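PDB 4U63: DNA photolyase from Agrobacterium tumefaciens, which probably uses light absorbed by its flavin, with a methenyltetrahydrofolate antenna, to split cyclobutane pyrimidine dimers in ultraviolet-damaged DNA. Local coordinates for residues Ser370-His375 / Ala401-Val406; Leu313-Trp318 / Asp379-Glu384; His375-Trp380 / Arg484-Ala489. All blocks are in the same frame, centred on the assembly; numbering follows the deposited sequence.

Contact 1: Ser370-His375 / Ala401-Val406; sequences SFLIKH and ANWQWV. With FAD (flavin-adenine dinucleotide), chain C.
Within 401-406, Trp-403 and Val-406 are the residues that meet 370-375; the axes of these two short helical segments approach to 10.4 Å at an angle of 40°. One residue ahead of that front, Asn-402 faces the cofactor. Its ND2 donates to N1A of the FAD adenine at 3.0 Å while its OD1 accepts from N6A, so one amide reads both polar atoms of that base edge, and its CB and CG lie against the C8-C9 side of the flavin. Over one face of the Trp-403 indole, off toward the rim, sits the flavin methyl C7M, with NE1 the nearest ring atom at 3.7 Å. The benzo end also meets 370-375: Ile-373 CD1 comes in at the edge, 3.8 Å from CE3, and Leu-372 CD2 reaches CH2 at 3.9 Å. Val-406 swings CG1 anti to its backbone N (chi1 179°), which brings that methyl 3.4 Å from Ser-370 N and also against Ile-373 CD1. Its carbonyl O takes a bond from a water that in turn accepts from Lys-374 NZ, 2.8 Å on each side; the same ammonium also bonds Arg-418 O and Phe-416 O. Helix packing of this kind, with an asparagine and a tryptophan turned to a folded FAD, belongs to the helical cofactor-binding domain of photolyases.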
loop_
_atom_site.group_PDB
_atom_site.type_symbol
_atom_site.label_atom_id
_atom_site.label_comp_id
_atom_site.label_asym_id
_atom_site.label_seq_id
_atom_site.Cartn_x
_atom_site.Cartn_y
_atom_site.Cartn_z
ATOM N N SER A 370 3.358 8.453 15.380
ATOM C CA SER A 370 4.088 8.875 16.559
ATOM C C SER A 370 3.142 9.357 17.667
ATOM O O SER A 370 3.351 9.057 18.847
ATOM C CB SER A 370 5.107 9.962 16.206
ATOM O OG SER A 370 5.901 10.265 17.337
ATOM N N PHE A 371 2.093 10.091 17.300
ATOM C CA PHE A 371 1.141 10.540 18.302
ATOM C C PHE A 371 0.496 9.361 19.052
ATOM O O PHE A 371 0.364 9.394 20.282
ATOM C CB PHE A 371 0.062 11.410 17.691
ATOM C CG PHE A 371 -0.776 12.111 18.716
ATOM C CD1 PHE A 371 -0.348 13.306 19.270
ATOM C CD2 PHE A 371 -1.980 11.566 19.151
ATOM C CE1 PHE A 371 -1.097 13.957 20.225
ATOM C CE2 PHE A 371 -2.744 12.220 20.109
ATOM C CZ PHE A 371 -2.303 13.417 20.647
ATOM N N LEU A 372 0.109 8.326 18.313
ATOM C CA LEU A 372 -0.497 7.142 18.923
ATOM C C LEU A 372 0.455 6.419 19.876
ATOM O O LEU A 372 0.103 6.122 21.016
ATOM C CB LEU A 372 -0.951 6.168 17.830
ATOM C CG LEU A 372 -1.676 4.914 18.310
ATOM C CD1 LEU A 372 -2.992 5.295 18.979
ATOM C CD2 LEU A 372 -1.910 3.955 17.162
ATOM N N ILE A 373 1.668 6.165 19.394
ATOM C CA ILE A 373 2.665 5.353 20.111
ATOM C C ILE A 373 3.251 6.096 21.308
ATOM O O ILE A 373 3.418 5.519 22.393
ATOM C CB ILE A 373 3.810 4.949 19.142
ATOM C CG1 ILE A 373 3.259 4.035 18.039
ATOM C CG2 ILE A 373 4.965 4.261 19.877
ATOM C CD1 ILE A 373 4.125 3.970 16.805
ATOM N N LYS A 374 3.571 7.372 21.114
ATOM C CA LYS A 374 4.287 8.139 22.138
ATOM C C LYS A 374 3.382 9.015 22.975
ATOM O O LYS A 374 3.406 8.920 24.184
ATOM C CB LYS A 374 5.407 8.932 21.490
ATOM C CG LYS A 374 6.355 7.982 20.776
ATOM C CD LYS A 374 7.559 8.663 20.221
ATOM C CE LYS A 374 8.483 7.642 19.590
ATOM N NZ LYS A 374 9.682 8.308 19.055
ATOM N N HIS A 375 2.574 9.853 22.345
ATOM C CA HIS A 375 1.660 10.708 23.117
ATOM C C HIS A 375 0.548 9.946 23.813
ATOM O O HIS A 375 0.215 10.280 24.947
ATOM C CB HIS A 375 1.081 11.819 22.250
ATOM C CG HIS A 375 2.049 12.918 21.995
ATOM N ND1 HIS A 375 3.090 12.790 21.104
ATOM C CD2 HIS A 375 2.154 14.156 22.526
ATOM C CE1 HIS A 375 3.790 13.904 21.088
ATOM N NE2 HIS A 375 3.246 14.747 21.940
ATOM N N ALA A 401 6.451 -2.221 8.317
ATOM C CA ALA A 401 7.808 -1.658 8.400
ATOM C C ALA A 401 7.787 -0.228 8.913
ATOM O O ALA A 401 8.555 0.141 9.790
ATOM C CB ALA A 401 8.496 -1.710 7.053
ATOM N N ASN A 402 6.908 0.596 8.342
ATOM C CA ASN A 402 6.850 1.999 8.744
ATOM C C ASN A 402 6.386 2.189 10.184
ATOM O O ASN A 402 6.943 3.004 10.901
ATOM C CB ASN A 402 6.015 2.823 7.754
ATOM C CG ASN A 402 6.788 3.154 6.488
ATOM O OD1 ASN A 402 7.581 4.094 6.477
ATOM N ND2 ASN A 402 6.576 2.389 5.430
ATOM N N TRP A 403 5.387 1.427 10.612
ATOM C CA TRP A 403 4.980 1.451 12.026
ATOM C C TRP A 403 6.141 1.083 12.962
ATOM O O TRP A 403 6.361 1.755 13.979
ATOM C CB TRP A 403 3.768 0.548 12.270
ATOM C CG TRP A 403 2.477 1.219 11.890
ATOM C CD1 TRP A 403 1.793 1.084 10.726
ATOM C CD2 TRP A 403 1.745 2.146 12.689
ATOM N NE1 TRP A 403 0.660 1.880 10.743
ATOM C CE2 TRP A 403 0.615 2.547 11.940
ATOM C CE3 TRP A 403 1.942 2.691 13.971
ATOM C CZ2 TRP A 403 -0.320 3.445 12.434
ATOM C CZ3 TRP A 403 1.023 3.585 14.463
ATOM C CH2 TRP A 403 -0.102 3.962 13.692
ATOM N N GLN A 404 6.898 0.043 12.614
ATOM C CA GLN A 404 8.048 -0.353 13.440
ATOM C C GLN A 404 9.128 0.735 13.522
ATOM O O GLN A 404 9.703 0.953 14.591
ATOM C CB GLN A 404 8.644 -1.685 12.977
ATOM C CG GLN A 404 7.715 -2.866 13.241
ATOM C CD GLN A 404 8.334 -3.964 14.111
ATOM O OE1 GLN A 404 9.112 -3.695 15.018
ATOM N NE2 GLN A 404 7.962 -5.196 13.841
ATOM N N TRP A 405 9.389 1.427 12.413
ATOM C CA TRP A 405 10.370 2.533 12.428
ATOM C C TRP A 405 9.902 3.669 13.330
ATOM O O TRP A 405 10.680 4.191 14.121
ATOM C CB TRP A 405 10.659 3.062 11.020
ATOM C CG TRP A 405 11.487 2.138 10.179
ATOM C CD1 TRP A 405 12.581 1.400 10.579
ATOM C CD2 TRP A 405 11.311 1.861 8.791
ATOM N NE1 TRP A 405 13.077 0.683 9.519
ATOM C CE2 TRP A 405 12.323 0.944 8.412
ATOM C CE3 TRP A 405 10.402 2.298 7.820
ATOM C CZ2 TRP A 405 12.433 0.454 7.114
ATOM C CZ3 TRP A 405 10.516 1.803 6.536
ATOM C CH2 TRP A 405 11.526 0.896 6.192
ATOM N N VAL A 406 8.624 4.038 13.231
ATOM C CA VAL A 406 8.088 5.087 14.104
ATOM C C VAL A 406 8.167 4.654 15.584
ATOM O O VAL A 406 8.453 5.472 16.462
ATOM C CB VAL A 406 6.650 5.491 13.721
ATOM C CG1 VAL A 406 6.127 6.561 14.678
ATOM C CG2 VAL A 406 6.613 6.033 12.299
HETATM P PA FAD C . 5.194 8.977 -3.558
HETATM O O1A FAD C . 5.879 10.018 -2.734
HETATM O O2A FAD C . 4.696 9.347 -4.916
HETATM O O5B FAD C . 6.185 7.715 -3.606
HETATM C C5B FAD C . 6.165 6.769 -4.681
HETATM C C4B FAD C . 6.002 5.343 -4.176
HETATM O O4B FAD C . 7.076 4.972 -3.314
HETATM C C3B FAD C . 4.747 5.128 -3.363
HETATM O O3B FAD C . 3.584 4.974 -4.193
HETATM C C2B FAD C . 5.104 3.895 -2.563
HETATM O O2B FAD C . 4.911 2.699 -3.322
HETATM C C1B FAD C . 6.578 4.081 -2.303
HETATM N N9A FAD C . 6.887 4.691 -0.990
HETATM C C8A FAD C . 7.032 6.004 -0.742
HETATM N N7A FAD C . 7.345 6.225 0.552
HETATM C C5A FAD C . 7.425 5.021 1.157
HETATM C C6A FAD C . 7.709 4.556 2.518
HETATM N N6A FAD C . 7.985 5.444 3.494
HETATM N N1A FAD C . 7.676 3.222 2.735
HETATM C C2A FAD C . 7.388 2.339 1.751
HETATM N N3A FAD C . 7.121 2.710 0.481
HETATM C C4A FAD C . 7.123 4.014 0.140
HETATM N N1 FAD C . 2.900 2.773 1.958
HETATM C C2 FAD C . 2.189 1.823 1.310
HETATM O O2 FAD C . 2.386 1.700 0.081
HETATM N N3 FAD C . 1.299 1.028 1.955
HETATM C C4 FAD C . 1.070 1.135 3.289
HETATM O O4 FAD C . 0.255 0.384 3.886
HETATM C C4X FAD C . 1.806 2.160 4.056
HETATM N N5 FAD C . 1.628 2.365 5.394
HETATM C C5X FAD C . 2.353 3.310 6.062
HETATM C C6 FAD C . 2.196 3.500 7.428
HETATM C C7 FAD C . 2.924 4.475 8.119
HETATM C C7M FAD C . 2.737 4.668 9.607
HETATM C C8 FAD C . 3.881 5.333 7.386
HETATM C C8M FAD C . 4.700 6.399 8.081
HETATM C C9 FAD C . 4.039 5.152 6.038
HETATM C C9A FAD C . 3.327 4.180 5.329
HETATM N N10 FAD C . 3.494 4.004 3.923
HETATM C C10 FAD C . 2.753 2.999 3.278
HETATM C "C1'" FAD C . 4.477 4.772 3.148
HETATM C "C2'" FAD C . 4.070 6.064 2.475
HETATM O "O2'" FAD C . 3.483 6.938 3.445
HETATM C "C3'" FAD C . 3.141 5.833 1.300
HETATM O "O3'" FAD C . 3.711 4.912 0.375
HETATM C "C4'" FAD C . 2.880 7.169 0.605
HETATM O "O4'" FAD C . 2.112 8.002 1.470
HETATM C "C5'" FAD C . 2.130 6.927 -0.690
HETATM O "O5'" FAD C . 1.850 8.152 -1.383
HETATM P P FAD C . 2.417 8.338 -2.875
HETATM O O1P FAD C . 1.923 9.643 -3.394
HETATM O O2P FAD C . 2.087 7.135 -3.713
HETATM O O3P FAD C . 4.003 8.390 -2.624
HETATM O O HOH W 1 10.817 6.054 17.940
HETATM O O HOH W 2 9.178 8.359 15.649
#

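Contact 2: Leu313-Trp318 / Asp379-Glu384; sequences LGEKNW and DWRKGE
Arg-381 reaches from the first turn of helix 380-390 to the loop at Glu-315 and Asn-317. Its CB points toward that loop, and CG lies over one face of the neighbouring Trp-380 indole. The chain then runs extended to NE (chi2 158°, chi3 -173°), with CD 3.9 Å from Glu-315 O. NE donates to Glu-315 O at 2.9 Å with a nearly straight N-H...O angle of 166°; the oxygen is in the guanidinium plane, though the donor stands above the carbonyl plane. A long salt bridge from the same NE to Glu-315 OE2 is tentative, since it rests on one of two conformers of that glutamate. At the tip, NH2 adds a weak bond to Glu-315 O, and NH1 pairs with Asp-379 OD1 at 2.9 Å. Asp-379 is the N-cap residue, and the same OD1 caps the helix by accepting from Arg-381 N at 3.0 Å on the opposite face of its plane. NH1 further donates to a water that Asn-317 ND2 shares, and ND2 has a stronger partner in Asp-323.

Beneath the guanidinium, Trp-380 CZ2 lies 4.0 Å under its centre. The indole's NE1 donates to Asn-317 OD1 at 3.1 Å, nearly in line with the amide C=O and within the ring plane, while CH2 at the far end packs near Leu-313 O.

One arginine thus joins a loop carbonyl to the helix-capping aspartate, its plane fixed by in-plane partners on several sides. Its positive charge probably offsets the nearby like charges of Asp-379 and Glu-315.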
loop_
_atom_site.group_PDB
_atom_site.type_symbol
_atom_site.label_atom_id
_atom_site.label_comp_id
_atom_site.label_asym_id
_atom_site.label_seq_id
_atom_site.Cartn_x
_atom_site.Cartn_y
_atom_site.Cartn_z
ATOM N N LEU A 313 7.072 -9.213 10.949
ATOM C CA LEU A 313 7.163 -7.737 10.965
ATOM C C LEU A 313 5.879 -7.019 11.401
ATOM O O LEU A 313 5.941 -5.967 12.045
ATOM C CB LEU A 313 7.598 -7.220 9.585
ATOM C CG LEU A 313 8.025 -5.767 9.443
ATOM C CD1 LEU A 313 9.298 -5.483 10.227
ATOM C CD2 LEU A 313 8.214 -5.423 7.969
ATOM N N GLY A 314 4.725 -7.579 11.062
ATOM C CA GLY A 314 3.452 -6.972 11.468
ATOM C C GLY A 314 2.929 -7.313 12.856
ATOM O O GLY A 314 1.943 -6.716 13.295
ATOM N N GLU A 315 3.571 -8.260 13.547
ATOM C CA GLU A 315 3.088 -8.740 14.860
ATOM C C GLU A 315 4.122 -8.774 15.998
ATOM O O GLU A 315 3.738 -8.666 17.165
ATOM C CB GLU A 315 2.462 -10.129 14.702
ATOM C CG GLU A 315 2.029 -10.776 16.012
ATOM C CD GLU A 315 1.139 -9.882 16.859
ATOM O OE1 GLU A 315 0.208 -9.248 16.312
ATOM O OE2 GLU A 315 1.373 -9.821 18.084
ATOM N N LYS A 316 5.410 -8.934 15.684
ATOM C CA LYS A 316 6.456 -8.967 16.720
ATOM C C LYS A 316 7.434 -7.818 16.546
ATOM O O LYS A 316 7.738 -7.425 15.420
ATOM C CB LYS A 316 7.220 -10.292 16.680
ATOM C CG LYS A 316 6.392 -11.512 17.051
ATOM C CD LYS A 316 7.307 -12.688 17.368
ATOM C CE LYS A 316 6.523 -13.929 17.759
ATOM N NZ LYS A 316 7.397 -15.135 17.791
ATOM N N ASN A 317 7.926 -7.280 17.661
ATOM C CA ASN A 317 8.916 -6.212 17.606
ATOM C C ASN A 317 10.180 -6.711 16.913
ATOM O O ASN A 317 10.701 -7.790 17.240
ATOM C CB ASN A 317 9.290 -5.708 19.000
ATOM C CG ASN A 317 8.114 -5.089 19.743
ATOM O OD1 ASN A 317 7.438 -4.213 19.219
ATOM N ND2 ASN A 317 7.870 -5.540 20.954
ATOM N N TRP A 318 10.680 -5.931 15.964
ATOM C CA TRP A 318 11.989 -6.226 15.364
ATOM C C TRP A 318 13.079 -6.251 16.455
ATOM O O TRP A 318 13.953 -7.129 16.463
ATOM C CB TRP A 318 12.311 -5.201 14.279
ATOM C CG TRP A 318 13.644 -5.368 13.629
ATOM C CD1 TRP A 318 14.867 -5.048 14.155
ATOM C CD2 TRP A 318 13.890 -5.866 12.320
ATOM N NE1 TRP A 318 15.862 -5.337 13.255
ATOM C CE2 TRP A 318 15.292 -5.844 12.119
ATOM C CE3 TRP A 318 13.067 -6.351 11.298
ATOM C CZ2 TRP A 318 15.887 -6.276 10.930
ATOM C CZ3 TRP A 318 13.662 -6.785 10.103
ATOM C CH2 TRP A 318 15.062 -6.745 9.936
ATOM N N ASP A 379 -0.290 0.629 21.832
ATOM C CA ASP A 379 0.396 -0.397 21.036
ATOM C C ASP A 379 0.349 -0.093 19.536
ATOM O O ASP A 379 -0.727 0.059 18.958
ATOM C CB ASP A 379 -0.273 -1.752 21.329
ATOM C CG ASP A 379 0.477 -2.939 20.757
ATOM O OD1 ASP A 379 1.313 -2.784 19.849
ATOM O OD2 ASP A 379 0.210 -4.057 21.233
ATOM N N TRP A 380 1.520 0.005 18.917
ATOM C CA TRP A 380 1.613 0.303 17.478
ATOM C C TRP A 380 0.818 -0.671 16.597
ATOM O O TRP A 380 0.344 -0.299 15.526
ATOM C CB TRP A 380 3.072 0.362 17.014
ATOM C CG TRP A 380 3.875 -0.894 17.174
ATOM C CD1 TRP A 380 4.691 -1.210 18.217
ATOM C CD2 TRP A 380 3.973 -1.983 16.245
ATOM N NE1 TRP A 380 5.279 -2.427 18.011
ATOM C CE2 TRP A 380 4.855 -2.930 16.813
ATOM C CE3 TRP A 380 3.392 -2.258 15.002
ATOM C CZ2 TRP A 380 5.182 -4.128 16.174
ATOM C CZ3 TRP A 380 3.719 -3.456 14.364
ATOM C CH2 TRP A 380 4.608 -4.373 14.955
ATOM N N ARG A 381 0.650 -1.908 17.074
ATOM C CA ARG A 381 -0.102 -2.920 16.346
ATOM C C ARG A 381 -1.559 -2.481 16.155
ATOM O O ARG A 381 -2.177 -2.825 15.155
ATOM C CB ARG A 381 -0.049 -4.259 17.076
ATOM C CG ARG A 381 1.331 -4.881 17.172
ATOM C CD ARG A 381 1.356 -5.867 18.357
ATOM N NE ARG A 381 2.683 -6.398 18.620
ATOM C CZ ARG A 381 3.621 -5.844 19.405
ATOM N NH1 ARG A 381 3.430 -4.683 20.061
ATOM N NH2 ARG A 381 4.784 -6.468 19.534
ATOM N N LYS A 382 -2.098 -1.714 17.106
ATOM C CA LYS A 382 -3.468 -1.205 16.970
ATOM C C LYS A 382 -3.557 -0.174 15.848
ATOM O O LYS A 382 -4.512 -0.176 15.075
ATOM C CB LYS A 382 -3.970 -0.624 18.284
ATOM C CG LYS A 382 -4.210 -1.696 19.342
ATOM C CD LYS A 382 -4.417 -1.105 20.722
ATOM C CE LYS A 382 -5.721 -0.339 20.855
ATOM N NZ LYS A 382 -6.920 -1.206 20.694
ATOM N N GLY A 383 -2.562 0.702 15.762
ATOM C CA GLY A 383 -2.491 1.671 14.662
ATOM C C GLY A 383 -2.309 0.985 13.312
ATOM O O GLY A 383 -2.945 1.348 12.322
ATOM N N GLU A 384 -1.420 -0.006 13.282
ATOM C CA GLU A 384 -1.186 -0.814 12.089
ATOM C C GLU A 384 -2.497 -1.436 11.585
ATOM O O GLU A 384 -2.805 -1.382 10.379
ATOM C CB GLU A 384 -0.140 -1.903 12.408
ATOM C CG GLU A 384 0.451 -2.608 11.192
ATOM C CD GLU A 384 -0.359 -3.792 10.678
ATOM O OE1 GLU A 384 -1.239 -4.313 11.392
ATOM O OE2 GLU A 384 -0.100 -4.219 9.533
HETATM O O HOH W 3 5.718 -3.742 21.942
#

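Contact 3: His375-Trp380 / Arg484-Ala489; sequences HLLIDW and RERALA
The chain passes from His-375 to Leu-377 alongside helix 480-495, with CA pairs His-375 to Arg-484 and Leu-377 to Ala-487 each 6.5 Å apart. This is a helix-to-helix turn in the FAD-binding domain: beyond helix 362-375, Leu-377 leaves helical geometry with a positive phi of 55°, and the chain heads for the N-cap of helix 380-390. That backbone twist leaves the Leu-377 side chain pointing toward the C-terminal helix, where CD1 rests on Ala-487, 3.9 Å from CA and 4.1 Å from CB, and so lies right at the helix backbone. The other methyl, CD2, lies 4.3 Å from CG of Arg-486, whose aliphatic stem extends along the turn before bending at chi3 (63°). The bend returns the guanidinium to the backbone of His-375. The CB of His-375 points away from helix 480-495, and its NE2 bonds ND1 of His-480, a residue at the start of that same helix. What Arg-486 takes is the His-375 carbonyl: NH2 donates to O at 2.8 Å, the oxygen nearly in the guanidinium plane and the N-H...O angle, at 139°, far from straight.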
loop_
_atom_site.group_PDB
_atom_site.type_symbol
_atom_site.label_atom_id
_atom_site.label_comp_id
_atom_site.label_asym_id
_atom_site.label_seq_id
_atom_site.Cartn_x
_atom_site.Cartn_y
_atom_site.Cartn_z
ATOM N N HIS A 375 2.574 9.853 22.345
ATOM C CA HIS A 375 1.660 10.708 23.117
ATOM C C HIS A 375 0.548 9.946 23.813
ATOM O O HIS A 375 0.215 10.280 24.947
ATOM C CB HIS A 375 1.081 11.819 22.250
ATOM C CG HIS A 375 2.049 12.918 21.995
ATOM N ND1 HIS A 375 3.090 12.790 21.104
ATOM C CD2 HIS A 375 2.154 14.156 22.526
ATOM C CE1 HIS A 375 3.790 13.904 21.088
ATOM N NE2 HIS A 375 3.246 14.747 21.940
ATOM N N LEU A 376 -0.020 8.929 23.159
ATOM C CA LEU A 376 -1.082 8.123 23.795
ATOM C C LEU A 376 -0.571 6.806 24.402
ATOM O O LEU A 376 -1.297 6.142 25.127
ATOM C CB LEU A 376 -2.221 7.853 22.809
ATOM C CG LEU A 376 -2.774 9.093 22.105
ATOM C CD1 LEU A 376 -3.911 8.715 21.165
ATOM C CD2 LEU A 376 -3.245 10.131 23.119
ATOM N N LEU A 377 0.675 6.441 24.105
ATOM C CA LEU A 377 1.279 5.211 24.617
ATOM C C LEU A 377 0.443 3.976 24.284
ATOM O O LEU A 377 0.266 3.085 25.128
ATOM C CB LEU A 377 1.526 5.342 26.126
ATOM C CG LEU A 377 2.814 4.705 26.631
ATOM C CD1 LEU A 377 4.009 5.434 26.038
ATOM C CD2 LEU A 377 2.869 4.723 28.147
ATOM N N ILE A 378 -0.066 3.928 23.054
ATOM C CA ILE A 378 -0.908 2.827 22.598
ATOM C C ILE A 378 -0.114 1.938 21.661
ATOM O O ILE A 378 0.640 2.430 20.817
ATOM C CB ILE A 378 -2.172 3.349 21.898
ATOM C CG1 ILE A 378 -3.124 3.942 22.935
ATOM C CG2 ILE A 378 -2.873 2.236 21.137
ATOM C CD1 ILE A 378 -4.298 4.665 22.327
ATOM N N ASP A 379 -0.290 0.629 21.832
ATOM C CA ASP A 379 0.396 -0.397 21.036
ATOM C C ASP A 379 0.349 -0.093 19.536
ATOM O O ASP A 379 -0.727 0.059 18.958
ATOM C CB ASP A 379 -0.273 -1.752 21.329
ATOM C CG ASP A 379 0.477 -2.939 20.757
ATOM O OD1 ASP A 379 1.313 -2.784 19.849
ATOM O OD2 ASP A 379 0.210 -4.057 21.233
ATOM N N TRP A 380 1.520 0.005 18.917
ATOM C CA TRP A 380 1.613 0.303 17.478
ATOM C C TRP A 380 0.818 -0.671 16.597
ATOM O O TRP A 380 0.344 -0.299 15.526
ATOM C CB TRP A 380 3.072 0.362 17.014
ATOM C CG TRP A 380 3.875 -0.894 17.174
ATOM C CD1 TRP A 380 4.691 -1.210 18.217
ATOM C CD2 TRP A 380 3.973 -1.983 16.245
ATOM N NE1 TRP A 380 5.279 -2.427 18.011
ATOM C CE2 TRP A 380 4.855 -2.930 16.813
ATOM C CE3 TRP A 380 3.392 -2.258 15.002
ATOM C CZ2 TRP A 380 5.182 -4.128 16.174
ATOM C CZ3 TRP A 380 3.719 -3.456 14.364
ATOM C CH2 TRP A 380 4.608 -4.373 14.955
ATOM N N ARG A 484 4.855 13.547 27.028
ATOM C CA ARG A 484 6.280 13.355 26.837
ATOM C C ARG A 484 6.930 12.701 28.075
ATOM O O ARG A 484 7.659 11.716 27.940
ATOM C CB ARG A 484 6.934 14.698 26.508
ATOM C CG ARG A 484 8.386 14.580 26.134
ATOM C CD ARG A 484 9.073 15.927 26.040
ATOM N NE ARG A 484 10.502 15.713 26.188
ATOM C CZ ARG A 484 11.328 15.309 25.223
ATOM N NH1 ARG A 484 10.893 15.094 23.981
ATOM N NH2 ARG A 484 12.616 15.131 25.507
ATOM N N GLU A 485 6.652 13.240 29.263
ATOM C CA GLU A 485 7.170 12.668 30.524
ATOM C C GLU A 485 6.736 11.217 30.710
ATOM O O GLU A 485 7.525 10.369 31.121
ATOM C CB GLU A 485 6.696 13.466 31.743
ATOM C CG GLU A 485 7.325 14.833 31.911
ATOM C CD GLU A 485 6.608 15.670 32.963
ATOM O OE1 GLU A 485 5.996 15.097 33.888
ATOM O OE2 GLU A 485 6.652 16.905 32.864
ATOM N N ARG A 486 5.469 10.945 30.412
ATOM C CA ARG A 486 4.918 9.598 30.535
ATOM C C ARG A 486 5.607 8.610 29.590
ATOM O O ARG A 486 5.935 7.502 29.988
ATOM C CB ARG A 486 3.417 9.624 30.261
ATOM C CG ARG A 486 2.703 8.307 30.506
ATOM C CD ARG A 486 1.200 8.496 30.431
ATOM N NE ARG A 486 0.773 8.938 29.101
ATOM C CZ ARG A 486 -0.479 9.264 28.775
ATOM N NH1 ARG A 486 -1.459 9.202 29.678
ATOM N NH2 ARG A 486 -0.756 9.655 27.532
ATOM N N ALA A 487 5.825 9.021 28.343
ATOM C CA ALA A 487 6.452 8.148 27.350
ATOM C C ALA A 487 7.911 7.852 27.724
ATOM O O ALA A 487 8.376 6.712 27.618
ATOM C CB ALA A 487 6.365 8.778 25.973
ATOM N N LEU A 488 8.624 8.869 28.179
ATOM C CA LEU A 488 10.021 8.684 28.572
ATOM C C LEU A 488 10.137 7.853 29.857
ATOM O O LEU A 488 11.080 7.076 30.003
ATOM C CB LEU A 488 10.732 10.030 28.693
ATOM C CG LEU A 488 10.807 10.829 27.385
ATOM C CD1 LEU A 488 11.448 12.183 27.628
ATOM C CD2 LEU A 488 11.560 10.070 26.301
ATOM N N ALA A 489 9.180 7.998 30.773
ATOM C CA ALA A 489 9.136 7.123 31.957
ATOM C C ALA A 489 8.878 5.669 31.543
ATOM O O ALA A 489 9.461 4.751 32.111
ATOM C CB ALA A 489 8.077 7.589 32.945
#

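The three contacts follow one stretch of chain through the FAD-binding domain. Contact 1 is buried and mainly apolar, with the flavin beside it and a water link at one border. Contact 3, also buried, lies farther from the chain's centre and combines leucine-alanine packing with a single arginine-carbonyl bond; it shares His-375 with contact 1, where helix 362-375 gives way to the turn. Contact 2 is partly exposed and the most charged, and it shares Asp-379 and Trp-380 with contact 3. Contacts 1 and 2 touch directly: Gln-404 NE2 probably bonds the carbonyls of Leu-313 and Lys-316, and Leu-372 packs on Gly-383.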